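High affinity transport system protein p37 (Mycoplasma hyorhinis, PDB 3EKI) binds thiamine diphosphate as the extracytoplasmic lipoprotein component of a high-affinity transport system, probably delivering this cofactor for uptake into the cell. Local coordinates at residues Asn358-Ala368 with Tyr381-Asn389; Trp42-Val50 with Asn117-Asn125. All coordinates share one frame; numbering follows the deposited sequence.

Contact 1: residues Asn358-Ala368 with Tyr381-Asn389; sequences NLIVQTFINLA and YNGYKKIDN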
loop_
_atom_site.group_PDB
_atom_site.type_symbol
_atom_site.label_atom_id
_atom_site.label_comp_id
_atom_site.label_asym_id
_atom_site.label_seq_id
_atom_site.Cartn_x
_atom_site.Cartn_y
_atom_site.Cartn_z
ATOM N N ASN A 358 -19.839 -5.207 12.807
ATOM C CA ASN A 358 -18.963 -5.213 13.958
ATOM C C ASN A 358 -18.469 -6.613 14.282
ATOM O O ASN A 358 -17.318 -6.791 14.689
ATOM C CB ASN A 358 -19.645 -4.600 15.185
ATOM C CG ASN A 358 -19.994 -3.136 14.978
ATOM O OD1 ASN A 358 -19.364 -2.435 14.186
ATOM N ND2 ASN A 358 -21.033 -2.649 15.657
ATOM N N LEU A 359 -19.278 -7.661 14.120
ATOM C CA LEU A 359 -18.801 -9.033 14.325
ATOM C C LEU A 359 -17.780 -9.431 13.261
ATOM O O LEU A 359 -16.818 -10.143 13.547
ATOM C CB LEU A 359 -19.980 -9.994 14.288
ATOM C CG LEU A 359 -20.824 -10.070 15.549
ATOM C CD1 LEU A 359 -22.144 -10.736 15.167
ATOM C CD2 LEU A 359 -20.154 -10.852 16.671
ATOM N N ILE A 360 -17.963 -8.935 12.046
ATOM C CA ILE A 360 -16.989 -9.236 10.980
ATOM C C ILE A 360 -15.682 -8.519 11.304
ATOM O O ILE A 360 -14.613 -9.155 11.196
ATOM C CB ILE A 360 -17.569 -8.916 9.594
ATOM C CG1 ILE A 360 -18.685 -9.902 9.184
ATOM C CG2 ILE A 360 -16.501 -8.835 8.529
ATOM C CD1 ILE A 360 -19.474 -9.434 7.963
ATOM N N VAL A 361 -15.737 -7.274 11.725
ATOM C CA VAL A 361 -14.494 -6.576 12.131
ATOM C C VAL A 361 -13.781 -7.338 13.227
ATOM O O VAL A 361 -12.578 -7.604 13.169
ATOM C CB VAL A 361 -14.784 -5.115 12.534
ATOM C CG1 VAL A 361 -13.579 -4.476 13.216
ATOM C CG2 VAL A 361 -15.207 -4.288 11.330
ATOM N N GLN A 362 -14.486 -7.751 14.288
ATOM C CA GLN A 362 -13.866 -8.444 15.400
ATOM C C GLN A 362 -13.319 -9.798 14.985
ATOM O O GLN A 362 -12.307 -10.253 15.539
ATOM C CB GLN A 362 -14.882 -8.629 16.535
ATOM C CG GLN A 362 -14.232 -9.017 17.858
ATOM C CD GLN A 362 -13.277 -7.931 18.338
ATOM O OE1 GLN A 362 -13.706 -6.790 18.417
ATOM N NE2 GLN A 362 -12.054 -8.334 18.633
ATOM N N THR A 363 -13.973 -10.407 13.991
ATOM C CA THR A 363 -13.465 -11.679 13.489
ATOM C C THR A 363 -12.091 -11.490 12.816
ATOM O O THR A 363 -11.198 -12.322 13.035
ATOM C CB THR A 363 -14.473 -12.356 12.552
ATOM O OG1 THR A 363 -15.643 -12.683 13.324
ATOM C CG2 THR A 363 -13.928 -13.660 12.000
ATOM N N PHE A 364 -11.912 -10.432 12.045
ATOM C CA PHE A 364 -10.590 -10.147 11.463
ATOM C C PHE A 364 -9.561 -10.018 12.588
ATOM O O PHE A 364 -8.491 -10.632 12.532
ATOM C CB PHE A 364 -10.586 -8.893 10.584
ATOM C CG PHE A 364 -10.990 -9.115 9.155
ATOM C CD1 PHE A 364 -10.131 -9.672 8.228
ATOM C CD2 PHE A 364 -12.250 -8.761 8.715
ATOM C CE1 PHE A 364 -10.530 -9.844 6.916
ATOM C CE2 PHE A 364 -12.665 -8.934 7.421
ATOM C CZ PHE A 364 -11.804 -9.497 6.505
ATOM N N ILE A 365 -9.879 -9.234 13.599
ATOM C CA ILE A 365 -8.998 -8.944 14.724
ATOM C C ILE A 365 -8.607 -10.224 15.442
ATOM O O ILE A 365 -7.433 -10.505 15.735
ATOM C CB ILE A 365 -9.656 -7.925 15.668
ATOM C CG1 ILE A 365 -9.812 -6.549 15.023
ATOM C CG2 ILE A 365 -8.895 -7.821 16.975
ATOM C CD1 ILE A 365 -10.683 -5.548 15.750
ATOM N N ASN A 366 -9.633 -11.037 15.737
ATOM C CA ASN A 366 -9.369 -12.264 16.490
ATOM C C ASN A 366 -8.614 -13.283 15.658
ATOM O O ASN A 366 -7.798 -14.023 16.233
ATOM C CB ASN A 366 -10.690 -12.856 17.038
ATOM C CG ASN A 366 -11.355 -12.012 18.080
ATOM O OD1 ASN A 366 -10.908 -10.970 18.556
ATOM N ND2 ASN A 366 -12.538 -12.457 18.518
ATOM N N LEU A 367 -8.816 -13.376 14.351
ATOM C CA LEU A 367 -8.107 -14.286 13.474
ATOM C C LEU A 367 -6.610 -13.913 13.446
ATOM O O LEU A 367 -5.766 -14.808 13.412
ATOM C CB LEU A 367 -8.613 -14.318 12.034
ATOM C CG LEU A 367 -9.933 -15.044 11.749
ATOM C CD1 LEU A 367 -10.254 -14.920 10.264
ATOM C CD2 LEU A 367 -9.900 -16.507 12.169
ATOM N N ALA A 368 -6.337 -12.623 13.433
ATOM C CA ALA A 368 -4.941 -12.163 13.442
ATOM C C ALA A 368 -4.311 -12.537 14.771
ATOM O O ALA A 368 -3.198 -13.062 14.889
ATOM C CB ALA A 368 -4.846 -10.662 13.182
ATOM N N TYR A 381 -1.204 -7.358 5.337
ATOM C CA TYR A 381 -2.092 -7.069 6.455
ATOM C C TYR A 381 -1.734 -7.985 7.624
ATOM O O TYR A 381 -2.137 -9.149 7.638
ATOM C CB TYR A 381 -3.568 -7.238 6.098
ATOM C CG TYR A 381 -4.033 -6.593 4.833
ATOM C CD1 TYR A 381 -3.463 -5.416 4.345
ATOM C CD2 TYR A 381 -5.066 -7.141 4.066
ATOM C CE1 TYR A 381 -3.897 -4.825 3.175
ATOM C CE2 TYR A 381 -5.482 -6.538 2.900
ATOM C CZ TYR A 381 -4.906 -5.379 2.438
ATOM O OH TYR A 381 -5.374 -4.833 1.262
ATOM N N ASN A 382 -0.977 -7.447 8.558
ATOM C CA ASN A 382 -0.459 -8.183 9.702
ATOM C C ASN A 382 -1.238 -7.895 10.969
ATOM O O ASN A 382 -0.930 -8.419 12.034
ATOM C CB ASN A 382 1.029 -7.860 9.907
ATOM C CG ASN A 382 1.823 -8.225 8.680
ATOM O OD1 ASN A 382 2.425 -7.339 8.048
ATOM N ND2 ASN A 382 1.840 -9.512 8.357
ATOM N N GLY A 383 -2.246 -7.052 10.899
ATOM C CA GLY A 383 -3.075 -6.724 12.047
ATOM C C GLY A 383 -4.286 -5.950 11.542
ATOM O O GLY A 383 -4.397 -5.510 10.398
ATOM N N TYR A 384 -5.246 -5.786 12.424
ATOM C CA TYR A 384 -6.493 -5.093 12.160
ATOM C C TYR A 384 -6.981 -4.305 13.370
ATOM O O TYR A 384 -6.731 -4.729 14.508
ATOM C CB TYR A 384 -7.586 -6.100 11.775
ATOM C CG TYR A 384 -7.269 -6.974 10.597
ATOM C CD1 TYR A 384 -6.822 -8.272 10.811
ATOM C CD2 TYR A 384 -7.390 -6.559 9.277
ATOM C CE1 TYR A 384 -6.528 -9.098 9.743
ATOM C CE2 TYR A 384 -7.095 -7.376 8.204
ATOM C CZ TYR A 384 -6.657 -8.658 8.441
ATOM O OH TYR A 384 -6.352 -9.480 7.394
ATOM N N LYS A 385 -7.673 -3.199 13.147
ATOM C CA LYS A 385 -8.333 -2.412 14.176
ATOM C C LYS A 385 -9.724 -2.031 13.674
ATOM O O LYS A 385 -9.955 -1.933 12.456
ATOM C CB LYS A 385 -7.537 -1.140 14.480
ATOM C CG LYS A 385 -6.032 -1.249 14.491
ATOM C CD LYS A 385 -5.379 -0.122 15.290
ATOM C CE LYS A 385 -4.199 0.517 14.574
ATOM N NZ LYS A 385 -2.922 0.428 15.338
ATOM N N LYS A 386 -10.686 -1.785 14.546
ATOM C CA LYS A 386 -11.952 -1.185 14.215
ATOM C C LYS A 386 -11.779 0.288 13.867
ATOM O O LYS A 386 -11.015 0.966 14.571
ATOM C CB LYS A 386 -12.889 -1.279 15.430
ATOM C CG LYS A 386 -14.299 -0.746 15.207
ATOM C CD LYS A 386 -15.049 -0.640 16.535
ATOM C CE LYS A 386 -16.488 -0.178 16.352
ATOM N NZ LYS A 386 -17.219 -0.139 17.658
ATOM N N ILE A 387 -12.469 0.786 12.848
ATOM C CA ILE A 387 -12.485 2.239 12.685
ATOM C C ILE A 387 -13.570 2.852 13.562
ATOM O O ILE A 387 -14.722 2.487 13.391
ATOM C CB ILE A 387 -12.680 2.638 11.219
ATOM C CG1 ILE A 387 -11.498 2.103 10.403
ATOM C CG2 ILE A 387 -12.898 4.132 11.081
ATOM C CD1 ILE A 387 -11.432 2.435 8.956
ATOM N N ASP A 388 -13.148 3.721 14.463
ATOM C CA ASP A 388 -14.091 4.349 15.392
ATOM C C ASP A 388 -14.574 5.687 14.856
ATOM O O ASP A 388 -15.680 6.133 15.179
ATOM C CB ASP A 388 -13.395 4.500 16.753
ATOM C CG ASP A 388 -12.864 3.191 17.305
ATOM O OD1 ASP A 388 -13.662 2.265 17.554
ATOM O OD2 ASP A 388 -11.637 3.065 17.506
ATOM N N ASN A 389 -13.745 6.332 14.030
ATOM C CA ASN A 389 -14.008 7.645 13.471
ATOM C C ASN A 389 -13.248 7.798 12.142
ATOM O O ASN A 389 -12.054 8.103 12.197
ATOM C CB ASN A 389 -13.564 8.741 14.429
ATOM C CG ASN A 389 -13.998 10.116 13.968
ATOM O OD1 ASN A 389 -14.127 10.379 12.769
ATOM N ND2 ASN A 389 -14.227 11.000 14.939
#
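Gly-383 is where the second segment first meets the helix: its CA lies 4.5 Å from CB of Ala-368. Here the chain forms a classic beta bulge, Asn-382 and Gly-383 both facing Thr-148 of strand 141-152, before it runs along the helix as strand 383-386. The axes of helix and strand approach to 7.3 Å, their directions closer to antiparallel than to crossed.

Tyr-384 makes the largest single contribution, meeting Phe-364, Ile-365 and Ala-368. With CG anti to its carbonyl carbon (chi1 -57°), its ring is placed against Phe-364, which covers one face. Phe-364 CB stands 3.9 Å from the Tyr-384 ring centroid, a CH-pi contact. It lies only 17° off the ring normal. Phe-364 CD1 comes down near the rim, 3.6 Å from Tyr-384 CZ. The two planes are inclined by 52° in an edge-to-face pair, the Phe-364 edge pointing to the Tyr-384 face. Ala-368 CB meets the edge of the same ring, 3.9 Å from Tyr-384 CD1. The hydroxyl points away from the helix axis and hydrogen-bonds to Asp-373. On the backbone side, Ile-365 CG1 slides past Tyr-384 CB and lies 3.6 Å from Tyr-384 O.

Lys-385 presents its backbone to Ile-365 CD1, its CB pointing away from the helix. At Lys-386 the same methyl lies near the backbone N, and Val-361 CG1 reaches CA at 3.8 Å. The Lys-386 chain, extended throughout, crosses Val-361 at about a right angle and carries its CE past Asn-358 OD1.

Helix and strand are therefore held together by apolar and ring packing without hydrogen bonds between them, while the strand spends its backbone hydrogen bonding on strand 141-152.

Contact 2: residues Trp42-Val50 with Asn117-Asn125; sequences WDKSITFGV and NPELDFGIN. With CA (calcium ion), chain D.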
loop_
_atom_site.group_PDB
_atom_site.type_symbol
_atom_site.label_atom_id
_atom_site.label_comp_id
_atom_site.label_asym_id
_atom_site.label_seq_id
_atom_site.Cartn_x
_atom_site.Cartn_y
_atom_site.Cartn_z
ATOM N N TRP A 42 -29.735 -8.126 8.280
ATOM C CA TRP A 42 -28.849 -9.270 8.497
ATOM C C TRP A 42 -28.741 -10.057 7.214
ATOM O O TRP A 42 -29.719 -10.400 6.549
ATOM C CB TRP A 42 -29.370 -10.170 9.621
ATOM C CG TRP A 42 -28.399 -11.240 10.023
ATOM C CD1 TRP A 42 -28.304 -12.507 9.536
ATOM C CD2 TRP A 42 -27.385 -11.069 11.029
ATOM N NE1 TRP A 42 -27.283 -13.165 10.175
ATOM C CE2 TRP A 42 -26.701 -12.311 11.095
ATOM C CE3 TRP A 42 -26.996 -10.010 11.864
ATOM C CZ2 TRP A 42 -25.645 -12.486 11.981
ATOM C CZ3 TRP A 42 -25.944 -10.210 12.742
ATOM C CH2 TRP A 42 -25.264 -11.442 12.807
ATOM N N ASP A 43 -27.531 -10.402 6.786
ATOM C CA ASP A 43 -27.358 -11.119 5.543
ATOM C C ASP A 43 -26.707 -12.454 5.853
ATOM O O ASP A 43 -25.592 -12.449 6.393
ATOM C CB ASP A 43 -26.491 -10.285 4.597
ATOM C CG ASP A 43 -26.420 -10.829 3.199
ATOM O OD1 ASP A 43 -26.959 -11.936 2.958
ATOM O OD2 ASP A 43 -25.833 -10.165 2.310
ATOM N N LYS A 44 -27.365 -13.557 5.566
ATOM C CA LYS A 44 -26.833 -14.863 5.942
ATOM C C LYS A 44 -25.737 -15.357 5.025
ATOM O O LYS A 44 -25.151 -16.426 5.246
ATOM C CB LYS A 44 -27.976 -15.898 5.992
ATOM C CG LYS A 44 -28.538 -16.177 4.600
ATOM C CD LYS A 44 -29.823 -16.994 4.645
ATOM C CE LYS A 44 -30.297 -17.326 3.239
ATOM N NZ LYS A 44 -31.787 -17.341 3.159
ATOM N N SER A 45 -25.401 -14.599 4.002
ATOM C CA SER A 45 -24.334 -14.909 3.061
ATOM C C SER A 45 -23.455 -13.663 2.930
ATOM O O SER A 45 -23.959 -12.607 2.522
ATOM C CB SER A 45 -24.889 -15.322 1.700
ATOM O OG SER A 45 -23.875 -15.386 0.706
ATOM N N ILE A 46 -22.182 -13.748 3.290
ATOM C CA ILE A 46 -21.303 -12.593 3.149
ATOM C C ILE A 46 -20.249 -12.957 2.107
ATOM O O ILE A 46 -19.621 -13.992 2.246
ATOM C CB ILE A 46 -20.726 -12.208 4.510
ATOM C CG1 ILE A 46 -21.756 -11.624 5.484
ATOM C CG2 ILE A 46 -19.541 -11.261 4.360
ATOM C CD1 ILE A 46 -22.142 -10.197 5.130
ATOM N N THR A 47 -20.120 -12.100 1.112
ATOM C CA THR A 47 -19.141 -12.260 0.051
ATOM C C THR A 47 -18.112 -11.131 0.087
ATOM O O THR A 47 -18.505 -9.969 -0.027
ATOM C CB THR A 47 -19.839 -12.283 -1.323
ATOM O OG1 THR A 47 -20.747 -13.390 -1.379
ATOM C CG2 THR A 47 -18.822 -12.483 -2.438
ATOM N N PHE A 48 -16.840 -11.465 0.242
ATOM C CA PHE A 48 -15.724 -10.538 0.138
ATOM C C PHE A 48 -15.192 -10.435 -1.293
ATOM O O PHE A 48 -14.956 -11.437 -1.980
ATOM C CB PHE A 48 -14.593 -11.009 1.054
ATOM C CG PHE A 48 -14.918 -11.088 2.539
ATOM C CD1 PHE A 48 -15.914 -10.332 3.129
ATOM C CD2 PHE A 48 -14.188 -11.942 3.349
ATOM C CE1 PHE A 48 -16.157 -10.446 4.495
ATOM C CE2 PHE A 48 -14.415 -12.054 4.708
ATOM C CZ PHE A 48 -15.397 -11.278 5.280
ATOM N N GLY A 49 -14.952 -9.235 -1.785
ATOM C CA GLY A 49 -14.306 -9.040 -3.069
ATOM C C GLY A 49 -12.813 -9.204 -2.846
ATOM O O GLY A 49 -12.292 -8.673 -1.860
ATOM N N VAL A 50 -12.178 -9.956 -3.738
ATOM C CA VAL A 50 -10.726 -10.105 -3.718
ATOM C C VAL A 50 -10.212 -10.000 -5.160
ATOM O O VAL A 50 -10.930 -10.295 -6.100
ATOM C CB VAL A 50 -10.195 -11.412 -3.116
ATOM C CG1 VAL A 50 -10.696 -11.601 -1.692
ATOM C CG2 VAL A 50 -10.560 -12.597 -4.003
ATOM N N ASN A 117 -25.724 -4.191 -3.415
ATOM C CA ASN A 117 -26.252 -5.457 -3.898
ATOM C C ASN A 117 -25.708 -6.561 -3.004
ATOM O O ASN A 117 -24.479 -6.619 -2.843
ATOM C CB ASN A 117 -25.853 -5.678 -5.352
ATOM C CG ASN A 117 -26.425 -6.904 -6.011
ATOM O OD1 ASN A 117 -26.316 -8.031 -5.535
ATOM N ND2 ASN A 117 -27.060 -6.730 -7.168
ATOM N N PRO A 118 -26.528 -7.404 -2.410
ATOM C CA PRO A 118 -26.007 -8.453 -1.522
ATOM C C PRO A 118 -25.068 -9.461 -2.145
ATOM O O PRO A 118 -24.480 -10.285 -1.427
ATOM C CB PRO A 118 -27.276 -9.180 -1.039
ATOM C CG PRO A 118 -28.378 -8.191 -1.251
ATOM C CD PRO A 118 -28.007 -7.402 -2.475
ATOM N N GLU A 119 -24.834 -9.476 -3.454
ATOM C CA GLU A 119 -23.853 -10.361 -4.050
ATOM C C GLU A 119 -22.420 -9.936 -3.724
ATOM O O GLU A 119 -21.517 -10.762 -3.891
ATOM C CB GLU A 119 -23.992 -10.448 -5.574
ATOM C CG GLU A 119 -23.229 -9.418 -6.371
ATOM C CD GLU A 119 -23.940 -9.045 -7.658
ATOM O OE1 GLU A 119 -24.559 -9.945 -8.274
ATOM O OE2 GLU A 119 -23.870 -7.852 -8.030
ATOM N N LEU A 120 -22.224 -8.705 -3.260
ATOM C CA LEU A 120 -20.898 -8.224 -2.869
ATOM C C LEU A 120 -21.052 -7.317 -1.648
ATOM O O LEU A 120 -21.610 -6.224 -1.713
ATOM C CB LEU A 120 -20.190 -7.465 -3.992
ATOM C CG LEU A 120 -18.859 -6.818 -3.589
ATOM C CD1 LEU A 120 -17.836 -7.886 -3.248
ATOM C CD2 LEU A 120 -18.381 -5.920 -4.716
ATOM N N ASP A 121 -20.571 -7.801 -0.515
ATOM C CA ASP A 121 -20.833 -7.162 0.769
ATOM C C ASP A 121 -19.670 -6.368 1.357
ATOM O O ASP A 121 -19.900 -5.454 2.160
ATOM C CB ASP A 121 -21.241 -8.252 1.766
ATOM C CG ASP A 121 -22.400 -9.110 1.281
ATOM O OD1 ASP A 121 -22.209 -10.290 0.941
ATOM O OD2 ASP A 121 -23.513 -8.550 1.143
ATOM N N PHE A 122 -18.438 -6.725 1.007
ATOM C CA PHE A 122 -17.298 -6.112 1.671
ATOM C C PHE A 122 -16.057 -6.254 0.807
ATOM O O PHE A 122 -15.897 -7.192 0.036
ATOM C CB PHE A 122 -17.073 -6.796 3.012
ATOM C CG PHE A 122 -15.865 -6.465 3.843
ATOM C CD1 PHE A 122 -15.925 -5.471 4.795
ATOM C CD2 PHE A 122 -14.687 -7.178 3.660
ATOM C CE1 PHE A 122 -14.806 -5.175 5.566
ATOM C CE2 PHE A 122 -13.559 -6.887 4.411
ATOM C CZ PHE A 122 -13.665 -5.896 5.364
ATOM N N GLY A 123 -15.159 -5.292 0.994
ATOM C CA GLY A 123 -13.806 -5.506 0.449
ATOM C C GLY A 123 -12.819 -4.569 1.102
ATOM O O GLY A 123 -13.182 -3.710 1.902
ATOM N N ILE A 124 -11.525 -4.740 0.814
ATOM C CA ILE A 124 -10.477 -3.935 1.433
ATOM C C ILE A 124 -9.762 -3.116 0.352
ATOM O O ILE A 124 -9.380 -3.719 -0.654
ATOM C CB ILE A 124 -9.512 -4.833 2.213
ATOM C CG1 ILE A 124 -10.245 -5.639 3.286
ATOM C CG2 ILE A 124 -8.383 -3.999 2.784
ATOM C CD1 ILE A 124 -9.427 -6.715 3.969
ATOM N N ASN A 125 -9.696 -1.810 0.580
ATOM C CA ASN A 125 -9.287 -0.842 -0.418
ATOM C C ASN A 125 -8.165 0.048 0.099
ATOM O O ASN A 125 -8.089 0.323 1.278
ATOM C CB ASN A 125 -10.449 0.078 -0.842
ATOM C CG ASN A 125 -10.307 0.612 -2.247
ATOM O OD1 ASN A 125 -10.712 -0.031 -3.213
ATOM N ND2 ASN A 125 -9.736 1.799 -2.451
HETATM CA CA CA D . -24.316 -11.116 0.700
HETATM O O HOH W 1 -26.337 -12.534 0.135
HETATM O O HOH W 2 -23.231 -13.203 -0.440
HETATM O O HOH W 3 -10.825 -6.756 -1.054
#
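Asp-43 and Asp-121 meet at the calcium ion with their carboxylate planes 82° apart. Asp-43, whose CG lies anti to the backbone N, gives OD2 alone at 2.4 Å from calcium. Asp-121 is bidentate and asymmetric, OD1 at 2.3 Å and OD2 at 2.7 Å from the ion. Ser-45 O, Pro-118 O and two waters bring the ligand atoms to seven. The two OD2 atoms sit close because they share the metal, and Arg-349 also bonds to both, which would further offset their charge.

Asp-121 OD1 has a second task: its anti lone pair accepts from Thr-47 N at 2.8 Å (161° at the hydrogen). The return bond runs from Asp-121 N to Thr-47 O, in the carbonyl plane. Asp-121 thus binds the ion and pairs with Thr-47 just before strand 122-125 begins.

Farther along, Phe-48 and Phe-122 make a single parallel bridge, with Gly-49 N to Phe-122 O at 2.9 Å and a weak bond from Phe-122 N to Thr-47 O. Their rings meet obliquely, planes at 55° and centroids 5.1 Å apart, Phe-48 CD1 pressing against Phe-122 CD2. Leu-120 CD1 packs against the backbone of Gly-49.

The Asx turn at Asp-43 sets Asp-43 and Ser-45, the type I turn from Asn-117 to Leu-120 sets Pro-118, and Asp-121 follows directly after it. Together they form an oxygen-only calcium site at the N-terminal ends of strands 45-50 and 122-125, which run parallel there.

Both segments of contact 2 precede those of contact 1 in the sequence, and the centres of the two contacts are about 16 Å apart. Helix 354-369 bridges them: Ile-360 CD1 packs on Ile-46 CD1 at 4.0 Å and Phe-364 CE2 on Phe-122 CE2 at 3.7 Å. Strands 122-125 and 383-386 belong to one antiparallel sheet, connected through strands 345-349 and 141-152, whereas strand 45-51 pairs with 97-103. Gly-123 of contact 2 lies about 13 Å from the thiamine diphosphate and the Tyr-384 side chain about 10 Å; Tyr-381 touches the ligand and also packs against Ile-124. Both contacts therefore belong to one packed region, consistent with a periplasmic-binding-protein-like fold.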